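Local coordinates for mandelate racemase/muconate lactonizing protein (Thermobispora bispora, PDB 3VC5), which probably catalyses the magnesium-dependent dehydration of D-glucarate to 5-dehydro-4-deoxy-D-glucarate, as a member of the mandelate racemase/muconate lactonizing enzyme family, at residues L234-D239 against D257-Y262; I333-H338 against P358-A363; A166-K171 against D190-Q195; P240-T245 against P266-D271; G204-K209 against F384-V389. All coordinates share one frame; numbering follows the deposited sequence.

Interaction 1 (L234-D239 against D257-Y262); sequences LPLRLD and DGVLEY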
# COMPACT_ATOMS: atom_id res chain seq x y z
N LEU A 234 20.19 11.34 -22.89
CA LEU A 234 19.65 11.66 -21.55
C LEU A 234 18.16 11.98 -21.62
O LEU A 234 17.76 12.86 -22.39
CB LEU A 234 20.40 12.82 -20.90
CG LEU A 234 21.92 12.76 -20.68
CD1 LEU A 234 22.33 13.69 -19.54
CD2 LEU A 234 22.42 11.35 -20.42
N PRO A 235 17.34 11.28 -20.81
CA PRO A 235 15.92 11.60 -20.81
C PRO A 235 15.69 13.06 -20.41
O PRO A 235 16.40 13.57 -19.52
CB PRO A 235 15.35 10.64 -19.75
CG PRO A 235 16.33 9.49 -19.72
CD PRO A 235 17.67 10.11 -19.98
N LEU A 236 14.72 13.71 -21.05
CA LEU A 236 14.43 15.13 -20.82
C LEU A 236 13.00 15.32 -20.38
O LEU A 236 12.11 14.65 -20.90
CB LEU A 236 14.64 15.94 -22.10
CG LEU A 236 16.02 15.89 -22.74
CD1 LEU A 236 16.06 16.79 -23.97
CD2 LEU A 236 17.09 16.29 -21.76
N ARG A 237 12.77 16.25 -19.45
CA ARG A 237 11.41 16.57 -19.01
C ARG A 237 11.25 18.07 -19.06
O ARG A 237 12.22 18.78 -18.90
CB ARG A 237 11.20 16.14 -17.55
CG ARG A 237 11.55 14.68 -17.26
CD ARG A 237 12.03 14.53 -15.79
NE ARG A 237 12.23 13.14 -15.48
CZ ARG A 237 12.48 12.65 -14.27
NH1 ARG A 237 12.59 11.34 -14.13
NH2 ARG A 237 12.63 13.48 -13.21
N LEU A 238 10.02 18.55 -19.27
CA LEU A 238 9.72 19.97 -19.26
C LEU A 238 8.52 20.18 -18.36
O LEU A 238 7.53 19.45 -18.48
CB LEU A 238 9.40 20.47 -20.68
CG LEU A 238 8.97 21.94 -20.84
CD1 LEU A 238 10.03 22.92 -20.33
CD2 LEU A 238 8.65 22.24 -22.32
N ASP A 239 8.60 21.19 -17.47
CA ASP A 239 7.61 21.37 -16.40
C ASP A 239 7.10 22.82 -16.33
O ASP A 239 7.64 23.63 -15.59
CB ASP A 239 8.25 20.96 -15.06
CG ASP A 239 7.32 21.15 -13.89
OD1 ASP A 239 6.08 21.29 -14.08
OD2 ASP A 239 7.84 21.16 -12.75
N ASP A 257 7.76 15.74 -30.14
CA ASP A 257 7.56 14.30 -30.34
C ASP A 257 8.92 13.61 -30.31
O ASP A 257 9.83 14.03 -31.00
CB ASP A 257 6.88 14.06 -31.70
CG ASP A 257 6.44 12.61 -31.91
OD1 ASP A 257 6.83 11.70 -31.14
OD2 ASP A 257 5.68 12.37 -32.87
N GLY A 258 9.05 12.56 -29.49
CA GLY A 258 10.28 11.77 -29.44
C GLY A 258 11.41 12.41 -28.65
O GLY A 258 12.52 11.86 -28.61
N VAL A 259 11.15 13.55 -28.03
CA VAL A 259 12.20 14.28 -27.29
C VAL A 259 12.05 14.19 -25.76
O VAL A 259 13.05 14.15 -25.04
CB VAL A 259 12.29 15.77 -27.74
CG1 VAL A 259 13.45 16.47 -27.07
CG2 VAL A 259 12.43 15.87 -29.26
N LEU A 260 10.81 14.15 -25.26
CA LEU A 260 10.56 14.15 -23.79
C LEU A 260 10.25 12.76 -23.20
O LEU A 260 9.47 11.99 -23.77
CB LEU A 260 9.40 15.11 -23.45
CG LEU A 260 9.58 16.59 -23.77
CD1 LEU A 260 8.30 17.36 -23.50
CD2 LEU A 260 10.78 17.24 -23.03
N GLU A 261 10.86 12.45 -22.05
CA GLU A 261 10.49 11.31 -21.22
C GLU A 261 9.02 11.50 -20.83
O GLU A 261 8.22 10.56 -20.86
CB GLU A 261 11.39 11.26 -19.96
CG GLU A 261 11.11 10.12 -19.00
CD GLU A 261 11.96 10.18 -17.74
OE1 GLU A 261 12.51 11.26 -17.43
OE2 GLU A 261 12.09 9.13 -17.06
N TYR A 262 8.68 12.73 -20.44
CA TYR A 262 7.30 13.12 -20.14
C TYR A 262 7.14 14.64 -20.13
O TYR A 262 8.14 15.38 -19.99
CB TYR A 262 6.76 12.47 -18.83
CG TYR A 262 7.53 12.66 -17.53
CD1 TYR A 262 8.15 11.56 -16.91
CD2 TYR A 262 7.59 13.90 -16.88
CE1 TYR A 262 8.81 11.69 -15.71
CE2 TYR A 262 8.28 14.04 -15.65
CZ TYR A 262 8.87 12.92 -15.08
OH TYR A 262 9.54 13.00 -13.88
O HOH W 1 13.83 12.18 -23.40

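Interaction 2 (I333-H338 against P358-A363); sequences IELSMH and PAITHA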
# COMPACT_ATOMS: atom_id res chain seq x y z
N ILE A 333 -0.06 3.59 -13.95
CA ILE A 333 0.50 4.93 -13.81
C ILE A 333 1.89 4.75 -13.23
O ILE A 333 2.06 4.14 -12.18
CB ILE A 333 -0.36 5.79 -12.85
CG1 ILE A 333 -1.75 6.02 -13.47
CG2 ILE A 333 0.33 7.14 -12.52
CD1 ILE A 333 -2.78 6.57 -12.53
N GLU A 334 2.89 5.24 -13.94
CA GLU A 334 4.28 5.10 -13.45
C GLU A 334 4.61 6.17 -12.42
O GLU A 334 3.88 7.14 -12.29
CB GLU A 334 5.25 5.11 -14.62
CG GLU A 334 5.05 3.89 -15.46
CD GLU A 334 5.77 3.96 -16.76
OE1 GLU A 334 6.59 4.90 -16.95
OE2 GLU A 334 5.52 3.07 -17.59
N LEU A 335 5.71 5.98 -11.68
CA LEU A 335 6.07 6.92 -10.62
C LEU A 335 7.38 7.60 -10.83
O LEU A 335 8.39 6.96 -11.20
CB LEU A 335 6.11 6.23 -9.26
CG LEU A 335 5.05 6.68 -8.24
CD1 LEU A 335 3.66 6.35 -8.68
CD2 LEU A 335 5.30 6.08 -6.86
N SER A 336 7.36 8.90 -10.56
CA SER A 336 8.57 9.67 -10.40
C SER A 336 8.47 10.32 -9.01
O SER A 336 7.66 9.87 -8.18
CB SER A 336 8.68 10.73 -11.50
OG SER A 336 9.89 11.45 -11.42
N MET A 337 9.26 11.36 -8.74
CA MET A 337 9.20 11.98 -7.41
C MET A 337 9.42 13.47 -7.54
O MET A 337 10.39 13.90 -8.15
CB MET A 337 10.29 11.39 -6.49
CG MET A 337 10.15 11.82 -5.02
SD MET A 337 11.35 11.07 -3.89
CE MET A 337 10.84 9.34 -3.95
N HIS A 338 8.52 14.24 -6.94
CA HIS A 338 8.58 15.70 -6.90
C HIS A 338 9.46 16.14 -5.72
O HIS A 338 9.48 15.49 -4.64
CB HIS A 338 7.14 16.25 -6.75
CG HIS A 338 7.07 17.68 -6.31
ND1 HIS A 338 7.00 18.06 -4.97
CD2 HIS A 338 7.05 18.83 -7.03
CE1 HIS A 338 6.94 19.39 -4.89
NE2 HIS A 338 6.98 19.88 -6.13
N PRO A 358 9.60 -0.79 -5.60
CA PRO A 358 9.86 -1.26 -6.96
C PRO A 358 9.32 -0.32 -8.06
O PRO A 358 9.98 -0.15 -9.07
CB PRO A 358 9.14 -2.62 -7.00
CG PRO A 358 9.16 -3.10 -5.57
CD PRO A 358 9.13 -1.86 -4.70
N ALA A 359 8.15 0.28 -7.87
CA ALA A 359 7.55 1.08 -8.94
C ALA A 359 8.15 2.48 -9.16
O ALA A 359 7.83 3.14 -10.16
CB ALA A 359 6.02 1.17 -8.76
N ILE A 360 9.01 2.96 -8.26
CA ILE A 360 9.61 4.26 -8.48
C ILE A 360 10.80 3.99 -9.39
O ILE A 360 11.90 3.66 -8.92
CB ILE A 360 10.00 5.01 -7.19
CG1 ILE A 360 8.74 5.27 -6.33
CG2 ILE A 360 10.73 6.32 -7.57
CD1 ILE A 360 9.01 5.89 -4.96
N THR A 361 10.55 4.11 -10.69
CA THR A 361 11.49 3.66 -11.72
C THR A 361 12.04 4.80 -12.58
O THR A 361 12.97 4.60 -13.36
CB THR A 361 10.82 2.60 -12.64
OG1 THR A 361 9.51 3.06 -13.03
CG2 THR A 361 10.68 1.27 -11.91
N HIS A 362 11.48 5.99 -12.44
CA HIS A 362 11.99 7.17 -13.12
C HIS A 362 12.95 7.89 -12.18
O HIS A 362 12.83 7.75 -10.95
CB HIS A 362 10.82 8.10 -13.51
CG HIS A 362 9.92 7.52 -14.55
ND1 HIS A 362 10.12 7.70 -15.91
CD2 HIS A 362 8.83 6.73 -14.44
CE1 HIS A 362 9.16 7.08 -16.58
NE2 HIS A 362 8.37 6.47 -15.71
N ALA A 363 13.88 8.66 -12.73
CA ALA A 363 14.82 9.45 -11.89
C ALA A 363 14.00 10.37 -11.00
O ALA A 363 13.01 10.96 -11.45
CB ALA A 363 15.78 10.28 -12.75
O HOH W 2 6.63 2.95 -12.35

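Interaction 3 (A166-K171 against D190-Q195); sequences AYLFYK and DGIVAQ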
# COMPACT_ATOMS: atom_id res chain seq x y z
N ALA A 166 18.88 16.30 -13.09
CA ALA A 166 19.38 17.66 -13.01
C ALA A 166 18.18 18.59 -13.12
O ALA A 166 17.52 18.62 -14.17
CB ALA A 166 20.35 17.91 -14.18
N TYR A 167 17.91 19.36 -12.06
CA TYR A 167 16.73 20.22 -11.99
C TYR A 167 17.15 21.62 -12.47
O TYR A 167 17.69 22.41 -11.71
CB TYR A 167 16.17 20.29 -10.57
CG TYR A 167 14.66 20.54 -10.52
CD1 TYR A 167 14.00 21.28 -11.50
CD2 TYR A 167 13.91 20.06 -9.44
CE1 TYR A 167 12.62 21.48 -11.44
CE2 TYR A 167 12.51 20.26 -9.37
CZ TYR A 167 11.88 20.98 -10.36
OH TYR A 167 10.49 21.17 -10.34
N LEU A 168 16.96 21.88 -13.76
CA LEU A 168 17.37 23.14 -14.34
C LEU A 168 16.26 24.19 -14.22
O LEU A 168 15.03 23.88 -14.36
CB LEU A 168 17.74 22.96 -15.81
CG LEU A 168 18.67 21.80 -16.20
CD1 LEU A 168 18.98 21.81 -17.71
CD2 LEU A 168 19.99 21.88 -15.39
N PHE A 169 16.70 25.42 -14.03
CA PHE A 169 15.82 26.57 -13.93
C PHE A 169 16.38 27.71 -14.73
O PHE A 169 17.59 27.96 -14.69
CB PHE A 169 15.75 27.09 -12.50
CG PHE A 169 14.97 26.21 -11.54
CD1 PHE A 169 15.55 25.08 -10.98
CD2 PHE A 169 13.66 26.54 -11.19
CE1 PHE A 169 14.83 24.27 -10.06
CE2 PHE A 169 12.92 25.73 -10.28
CZ PHE A 169 13.50 24.60 -9.73
N TYR A 170 15.50 28.47 -15.37
CA TYR A 170 15.87 29.82 -15.74
C TYR A 170 16.09 30.60 -14.45
O TYR A 170 15.39 30.38 -13.46
CB TYR A 170 14.77 30.47 -16.58
CG TYR A 170 14.53 29.80 -17.90
CD1 TYR A 170 15.37 30.03 -18.99
CD2 TYR A 170 13.41 28.99 -18.09
CE1 TYR A 170 15.14 29.43 -20.21
CE2 TYR A 170 13.16 28.40 -19.32
CZ TYR A 170 14.02 28.63 -20.38
OH TYR A 170 13.78 28.05 -21.61
N LYS A 171 17.12 31.44 -14.42
CA LYS A 171 17.40 32.21 -13.22
C LYS A 171 18.15 33.49 -13.50
O LYS A 171 18.88 33.59 -14.49
CB LYS A 171 18.19 31.36 -12.22
CG LYS A 171 19.60 30.98 -12.73
CD LYS A 171 20.37 30.08 -11.75
CE LYS A 171 20.73 30.82 -10.44
NZ LYS A 171 21.68 32.00 -10.65
N ASP A 190 21.30 28.77 -24.60
CA ASP A 190 22.72 28.69 -24.28
C ASP A 190 22.96 28.66 -22.77
O ASP A 190 23.78 27.87 -22.27
CB ASP A 190 23.47 29.89 -24.87
CG ASP A 190 23.70 29.76 -26.37
OD1 ASP A 190 23.43 28.70 -26.98
OD2 ASP A 190 24.19 30.74 -26.95
N GLY A 191 22.29 29.55 -22.06
CA GLY A 191 22.44 29.65 -20.62
C GLY A 191 21.98 28.39 -19.90
O GLY A 191 22.60 27.95 -18.95
N ILE A 192 20.87 27.80 -20.35
CA ILE A 192 20.35 26.55 -19.80
C ILE A 192 21.29 25.38 -20.09
O ILE A 192 21.57 24.55 -19.21
CB ILE A 192 18.90 26.29 -20.32
CG1 ILE A 192 17.92 27.29 -19.67
CG2 ILE A 192 18.48 24.81 -20.14
CD1 ILE A 192 17.69 27.09 -18.18
N VAL A 193 21.79 25.30 -21.32
CA VAL A 193 22.76 24.27 -21.63
C VAL A 193 24.01 24.44 -20.75
O VAL A 193 24.56 23.46 -20.26
CB VAL A 193 23.14 24.24 -23.13
CG1 VAL A 193 24.32 23.31 -23.38
CG2 VAL A 193 21.95 23.79 -23.96
N ALA A 194 24.47 25.67 -20.53
CA ALA A 194 25.67 25.87 -19.71
C ALA A 194 25.40 25.41 -18.27
O ALA A 194 26.27 24.79 -17.63
CB ALA A 194 26.12 27.32 -19.73
N GLN A 195 24.21 25.73 -17.76
CA GLN A 195 23.81 25.33 -16.42
C GLN A 195 23.79 23.79 -16.30
O GLN A 195 24.26 23.22 -15.30
CB GLN A 195 22.44 25.91 -16.08
CG GLN A 195 21.98 25.69 -14.63
CD GLN A 195 20.57 26.18 -14.47
OE1 GLN A 195 20.31 27.40 -14.47
NE2 GLN A 195 19.64 25.26 -14.39

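Interaction 4 (P240-T245 against P266-D271); sequences PNAAWT and PTPGID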
# COMPACT_ATOMS: atom_id res chain seq x y z
N PRO A 240 6.03 23.15 -17.08
CA PRO A 240 5.51 24.52 -17.04
C PRO A 240 4.57 24.86 -15.85
O PRO A 240 4.07 25.98 -15.79
CB PRO A 240 4.75 24.66 -18.38
CG PRO A 240 5.06 23.45 -19.17
CD PRO A 240 5.45 22.38 -18.20
N ASN A 241 4.36 23.92 -14.92
CA ASN A 241 3.47 24.17 -13.78
C ASN A 241 2.13 24.81 -14.18
O ASN A 241 1.69 25.78 -13.55
CB ASN A 241 4.16 24.99 -12.68
CG ASN A 241 5.16 24.19 -11.89
OD1 ASN A 241 6.38 24.43 -11.99
ND2 ASN A 241 4.68 23.24 -11.07
N ALA A 242 1.52 24.25 -15.22
CA ALA A 242 0.16 24.60 -15.65
C ALA A 242 0.05 25.99 -16.29
O ALA A 242 -1.03 26.59 -16.32
CB ALA A 242 -0.82 24.45 -14.49
N ALA A 243 1.18 26.51 -16.78
CA ALA A 243 1.20 27.84 -17.40
C ALA A 243 0.55 27.92 -18.79
O ALA A 243 0.40 29.01 -19.32
CB ALA A 243 2.65 28.37 -17.48
N TRP A 244 0.16 26.78 -19.37
CA TRP A 244 -0.29 26.79 -20.78
C TRP A 244 -1.77 26.44 -20.91
O TRP A 244 -2.32 25.71 -20.07
CB TRP A 244 0.50 25.82 -21.65
CG TRP A 244 2.00 26.03 -21.64
CD1 TRP A 244 2.67 27.17 -21.29
CD2 TRP A 244 3.00 25.07 -22.00
NE1 TRP A 244 4.04 26.97 -21.39
CE2 TRP A 244 4.26 25.69 -21.85
CE3 TRP A 244 2.95 23.75 -22.45
CZ2 TRP A 244 5.46 25.03 -22.13
CZ3 TRP A 244 4.15 23.09 -22.73
CH2 TRP A 244 5.39 23.73 -22.57
N THR A 245 -2.38 26.92 -21.99
CA THR A 245 -3.71 26.50 -22.38
C THR A 245 -3.64 25.09 -22.95
O THR A 245 -2.55 24.58 -23.25
CB THR A 245 -4.28 27.42 -23.48
OG1 THR A 245 -3.47 27.30 -24.65
CG2 THR A 245 -4.31 28.86 -23.02
N PRO A 266 1.54 20.53 -18.16
CA PRO A 266 1.47 21.64 -19.13
C PRO A 266 0.29 22.61 -18.87
O PRO A 266 0.40 23.81 -19.15
CB PRO A 266 1.30 20.92 -20.47
CG PRO A 266 0.76 19.57 -20.12
CD PRO A 266 1.38 19.21 -18.81
N THR A 267 -0.82 22.12 -18.34
CA THR A 267 -2.05 22.90 -18.33
C THR A 267 -2.82 22.60 -17.03
O THR A 267 -2.64 21.52 -16.44
CB THR A 267 -2.90 22.51 -19.58
OG1 THR A 267 -3.89 23.52 -19.88
CG2 THR A 267 -3.59 21.15 -19.39
N PRO A 268 -3.68 23.53 -16.58
CA PRO A 268 -4.30 23.29 -15.28
C PRO A 268 -5.49 22.37 -15.31
O PRO A 268 -6.29 22.39 -16.27
CB PRO A 268 -4.78 24.68 -14.83
CG PRO A 268 -4.70 25.54 -16.03
CD PRO A 268 -3.84 24.92 -17.05
N GLY A 269 -5.64 21.57 -14.26
CA GLY A 269 -6.86 20.76 -14.06
C GLY A 269 -6.83 19.37 -14.65
O GLY A 269 -6.20 19.12 -15.68
N ILE A 270 -7.57 18.46 -14.02
CA ILE A 270 -7.71 17.12 -14.55
C ILE A 270 -8.29 17.10 -15.99
O ILE A 270 -7.81 16.36 -16.87
CB ILE A 270 -8.58 16.23 -13.58
CG1 ILE A 270 -7.79 15.99 -12.28
CG2 ILE A 270 -8.95 14.91 -14.26
CD1 ILE A 270 -8.62 15.32 -11.15
N ASP A 271 -9.36 17.86 -16.21
CA ASP A 271 -10.01 17.92 -17.51
C ASP A 271 -9.04 18.34 -18.62
O ASP A 271 -8.89 17.63 -19.63
CB ASP A 271 -11.22 18.88 -17.46
CG ASP A 271 -11.94 18.98 -18.79
OD1 ASP A 271 -12.27 17.92 -19.33
OD2 ASP A 271 -12.15 20.11 -19.32

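Interaction 5 (G204-K209 against F384-V389); sequences GFRSIK and FVDGAV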
# COMPACT_ATOMS: atom_id res chain seq x y z
N GLY A 204 26.79 14.33 -11.90
CA GLY A 204 26.72 13.16 -12.79
C GLY A 204 25.30 12.75 -13.21
O GLY A 204 25.07 11.62 -13.66
N PHE A 205 24.35 13.67 -13.07
CA PHE A 205 22.94 13.40 -13.41
C PHE A 205 22.82 12.82 -14.81
O PHE A 205 23.47 13.29 -15.75
CB PHE A 205 22.12 14.69 -13.35
CG PHE A 205 22.07 15.32 -11.98
CD1 PHE A 205 21.68 14.57 -10.86
CD2 PHE A 205 22.45 16.66 -11.79
CE1 PHE A 205 21.63 15.14 -9.58
CE2 PHE A 205 22.38 17.25 -10.50
CZ PHE A 205 21.97 16.49 -9.39
N ARG A 206 21.98 11.80 -14.95
CA ARG A 206 21.78 11.12 -16.23
C ARG A 206 20.38 11.36 -16.83
O ARG A 206 19.99 10.70 -17.82
CB ARG A 206 22.07 9.61 -16.08
CG ARG A 206 23.54 9.31 -15.69
CD ARG A 206 23.77 7.84 -15.49
NE ARG A 206 25.19 7.52 -15.37
CZ ARG A 206 25.66 6.28 -15.31
NH1 ARG A 206 24.83 5.25 -15.35
NH2 ARG A 206 26.97 6.06 -15.20
N SER A 207 19.63 12.28 -16.22
CA SER A 207 18.30 12.71 -16.64
C SER A 207 18.29 14.21 -16.40
O SER A 207 18.98 14.71 -15.49
CB SER A 207 17.19 12.07 -15.77
OG SER A 207 16.88 10.76 -16.18
N ILE A 208 17.50 14.94 -17.19
CA ILE A 208 17.43 16.40 -17.12
C ILE A 208 15.99 16.87 -17.10
O ILE A 208 15.18 16.37 -17.89
CB ILE A 208 18.13 17.03 -18.34
CG1 ILE A 208 19.63 16.70 -18.34
CG2 ILE A 208 17.93 18.53 -18.35
CD1 ILE A 208 20.31 17.10 -19.67
N LYS A 209 15.68 17.82 -16.22
CA LYS A 209 14.38 18.45 -16.15
C LYS A 209 14.56 19.95 -16.32
O LYS A 209 15.48 20.53 -15.75
CB LYS A 209 13.75 18.18 -14.79
CG LYS A 209 12.42 18.84 -14.57
CD LYS A 209 11.89 18.49 -13.19
CE LYS A 209 10.44 18.95 -13.15
NZ LYS A 209 9.79 18.69 -11.89
N PHE A 384 26.36 12.08 -4.23
CA PHE A 384 25.93 11.72 -5.57
C PHE A 384 27.09 11.09 -6.32
O PHE A 384 28.18 11.68 -6.41
CB PHE A 384 25.40 12.93 -6.33
CG PHE A 384 24.10 13.45 -5.80
CD1 PHE A 384 22.91 13.18 -6.44
CD2 PHE A 384 24.07 14.16 -4.61
CE1 PHE A 384 21.71 13.65 -5.93
CE2 PHE A 384 22.89 14.66 -4.09
CZ PHE A 384 21.69 14.38 -4.74
N VAL A 385 26.85 9.90 -6.87
CA VAL A 385 27.85 9.17 -7.64
C VAL A 385 27.18 8.83 -8.97
O VAL A 385 26.18 8.10 -9.01
CB VAL A 385 28.26 7.86 -6.95
CG1 VAL A 385 29.22 7.05 -7.84
CG2 VAL A 385 28.88 8.14 -5.55
N ASP A 386 27.69 9.41 -10.05
CA ASP A 386 27.11 9.17 -11.37
C ASP A 386 25.61 9.47 -11.37
O ASP A 386 24.81 8.70 -11.95
CB ASP A 386 27.35 7.71 -11.79
CG ASP A 386 28.83 7.36 -11.86
OD1 ASP A 386 29.63 8.24 -12.24
OD2 ASP A 386 29.18 6.20 -11.52
N GLY A 387 25.23 10.57 -10.72
CA GLY A 387 23.85 11.06 -10.74
C GLY A 387 22.90 10.41 -9.76
O GLY A 387 21.70 10.77 -9.71
N ALA A 388 23.39 9.46 -8.97
CA ALA A 388 22.54 8.68 -8.08
C ALA A 388 23.06 8.74 -6.63
O ALA A 388 24.26 8.85 -6.39
CB ALA A 388 22.47 7.24 -8.55
N VAL A 389 22.15 8.64 -5.68
CA VAL A 389 22.52 8.61 -4.26
C VAL A 389 22.49 7.17 -3.76
O VAL A 389 21.44 6.52 -3.73
CB VAL A 389 21.57 9.46 -3.42
CG1 VAL A 389 21.91 9.34 -1.91
CG2 VAL A 389 21.60 10.92 -3.88
O HOH W 3 20.71 10.39 -12.85

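Interaction 1 (L234-D239 against D257-Y262)
Arg237 and Glu261 form a salt bridge, their side chains running alongside each other in the same direction. NE of Arg237 gives a fairly straight bond to OE1 of Glu261 (2.7 Å, 165°); OE1 lies close to the guanidinium plane, whereas NE meets it from above the carboxylate plane. A longer, weak bond from NH1 reaches the same oxygen; NH1 also bonds to Ala363 O, and NH2 forms a salt bridge with Asp365. On one face of the guanidinium sits Tyr262 OH, 3.0 Å from Arg237 CZ and hydrogen-bonded to Ser336 rather than to the arginine. Arg237 CG makes a CH-pi contact over the Tyr262 ring, 4.0 Å from its centroid. Backbone bonding is sparse: Glu261 N donates to Leu236 O at 2.8 Å, and a water links Leu236 N with Val259 O. In apolar contact, Leu260 CD2 touches CB of both Leu236 and Leu238. A methionine in place of Arg237 would probably leave Glu261 OE1 without its guanidinium partner and the Tyr262 hydroxyl without the guanidinium face beside it. The contact joins strand 236-239 to the loop leading from helix 246-255 into strand 262-264; helix 217-230 packs on Leu236, Val259 and Leu260, and strand 208-211 pairs with 236-239.

Interaction 2 (I333-H338 against P358-A363)
Strand 334-337, the last parallel strand of the barrel sheet, meets in this contact the chain that emerges from helix 344-355. At its solvent side Glu334 and His362 make a His-carboxylate hydrogen bond: NE2 donates to OE1 at 2.7 Å, almost in the ring plane, and reaches the anti side of the carboxylate. The two side chains cross at about a right angle. Because the opposite ring nitrogen, ND1, bonds to Glu261, both nitrogens of His362 are engaged with carboxylates, which would probably stabilise a protonated imidazole. The ring edge also faces the backbone, with His362 CD2 3.3 Å from Leu335 O; the bond from His362 N to that oxygen is weak. A water accepts from Leu335 N and donates to Ala359 O. Deeper in, Leu335 CD2 rests on Ile360 CG1 at 3.6 Å. The Met337 chain, bent at its last torsion (chi3 -66°), brings CE within 4.0 Å of Ile360 CD1. Ser336 CB packs against His362 CB, the Ser336 hydroxyl being engaged by Tyr262. Helix 318-330 lies against Leu335 and Ala359, helix 344-355 against Met337 and Ile360, and strand 307-310 pairs with 334-337, directly followed by His338, a predicted proton acceptor.

Interaction 3 (A166-K171 against D190-Q195)
The Tyr170 ring presents one face to Ile192, whose CD1 stands 4.1 Å from the ring centroid in a CH-pi contact, displaced toward the rim. Ile192 CG1 comes closer still, 3.5 Å from Tyr170 CE1, and the two side chains cross at nearly a right angle. Phe215 meets the Tyr170 ring edge-to-face. On the strand's other side, Phe169 CZ lies over a face of the Tyr167 ring; Tyr167 turns away from the helix, and its hydroxyl bonds to Lys209 and Lys211. Ile192 also uses its second branch: CG2 sits anti to the backbone N and touches Leu168 CD1 at 3.9 Å, while CD1 reaches Phe169 O at 3.6 Å. Leu168 and Gln195 pass alongside each other, pointing opposite ways, and the extended glutamine chain brings its terminal amide up to the backbone of Phe169. The axes of 166-169 and 190-195 approach to 8.7 Å, nearly antiparallel, within a beta-alpha-beta unit of strand 161-169, helix 189-203 and strand 208-211. The chemistry is thus divided: Ile192, with Leu168 and the Tyr170 ring, makes an apolar layer between helix and sheet, whereas Tyr167 directs its polar end to the opposite side, toward Lys211, the predicted proton acceptor.

Interaction 4 (P240-T245 against P266-D271)
Trp244 meets Pro266 along much of its side chain. Its CB lies 3.2 Å from Pro266 O, CG is next at 3.7 Å from that oxygen, and CE3, farther out on the six-membered ring, touches Pro266 CB at 3.8 Å. With CG anti to the carbonyl carbon (chi1 -56°), the indole crosses the proline at about a right angle. One face of it is covered by Pro240 CG near the rim, and helix 246-255 packs against the ring through Ser249 and Val252. The Trp244 backbone is held at both polar atoms. Its N donates to Pro266 O at 3.0 Å, approaching nearly in line with the carbonyl, and its O accepts a 2.7 Å bond from Thr267 OG1, which comes in tilted from the carbonyl plane. Beside them, Ala242 CB packs on Pro268 CD at 4.0 Å. Residues 240-243 form a type I' turn closed by Ala243 N and Pro240 O, directly after Asp239, a magnesium ligand. The contact therefore joins two loops at the C-terminal ends of neighbouring barrel strands, following metal ligands Asp239 and Glu264. Prolines supply rigid apolar surfaces, and two direct hydrogen bonds satisfy the backbone N and O of buried Trp244 in this proline-rich setting next to the metal-ligand residues.

Interaction 5 (G204-K209 against F384-V389)
Phe205 and Phe384 form an offset edge-to-face pair: the edge of Phe205 is turned to the face of Phe384, with centroids 5.8 Å apart and planes at 77°. Phe205 CE1 makes the nearest approach, 3.9 Å from Phe384 CD1, and the side chains cross at a slant. Val389 CG2 covers one face of the Phe384 ring, and Tyr203 adds a further aromatic neighbour to both phenylalanines. An alanine at Phe205 is likely to open a gap beside Phe384 and deprive that ring of its edge-on partner. Backbone packing is closer still, Phe205 N being 3.5 Å from Gly387 CA. Gly387 belongs to a type I' turn, Val385 to Ala388, that leads into strand 388-390; Gly204, with positive phi, is the first residue past helix 189-203, ahead of strand 208-211. A CB on either glycine would clash with the opposite segment. The polar link is a water that accepts from Arg206 N at 2.8 Å and donates weakly to Gly387 O. Between charged groups there is proximity alone: the extended Arg206 runs alongside Asp386, its NH2 4.3 Å from Asp386 OD2, the oxygen well out of the guanidinium plane.

In the fold
From the N terminus, interaction 3 closes the first loop, joining strand 161-169 to helix 189-203. Interaction 5 then opens at 204-209 and spans 174 intervening residues to 384-389, so interactions 1, 2 and 4 all nest within it. Interactions 1 and 4 cross: 234-239 and 240-245 are followed in the same order by 257-262 and 266-271, and Leu238 touches Trp244. Interaction 2 follows in series, yet touches interaction 1 in space. Paired backbones of strands 161-169, 208-211 and 236-239 connect interactions 3, 5 and 1, while interaction 2 lies on strand 334-337.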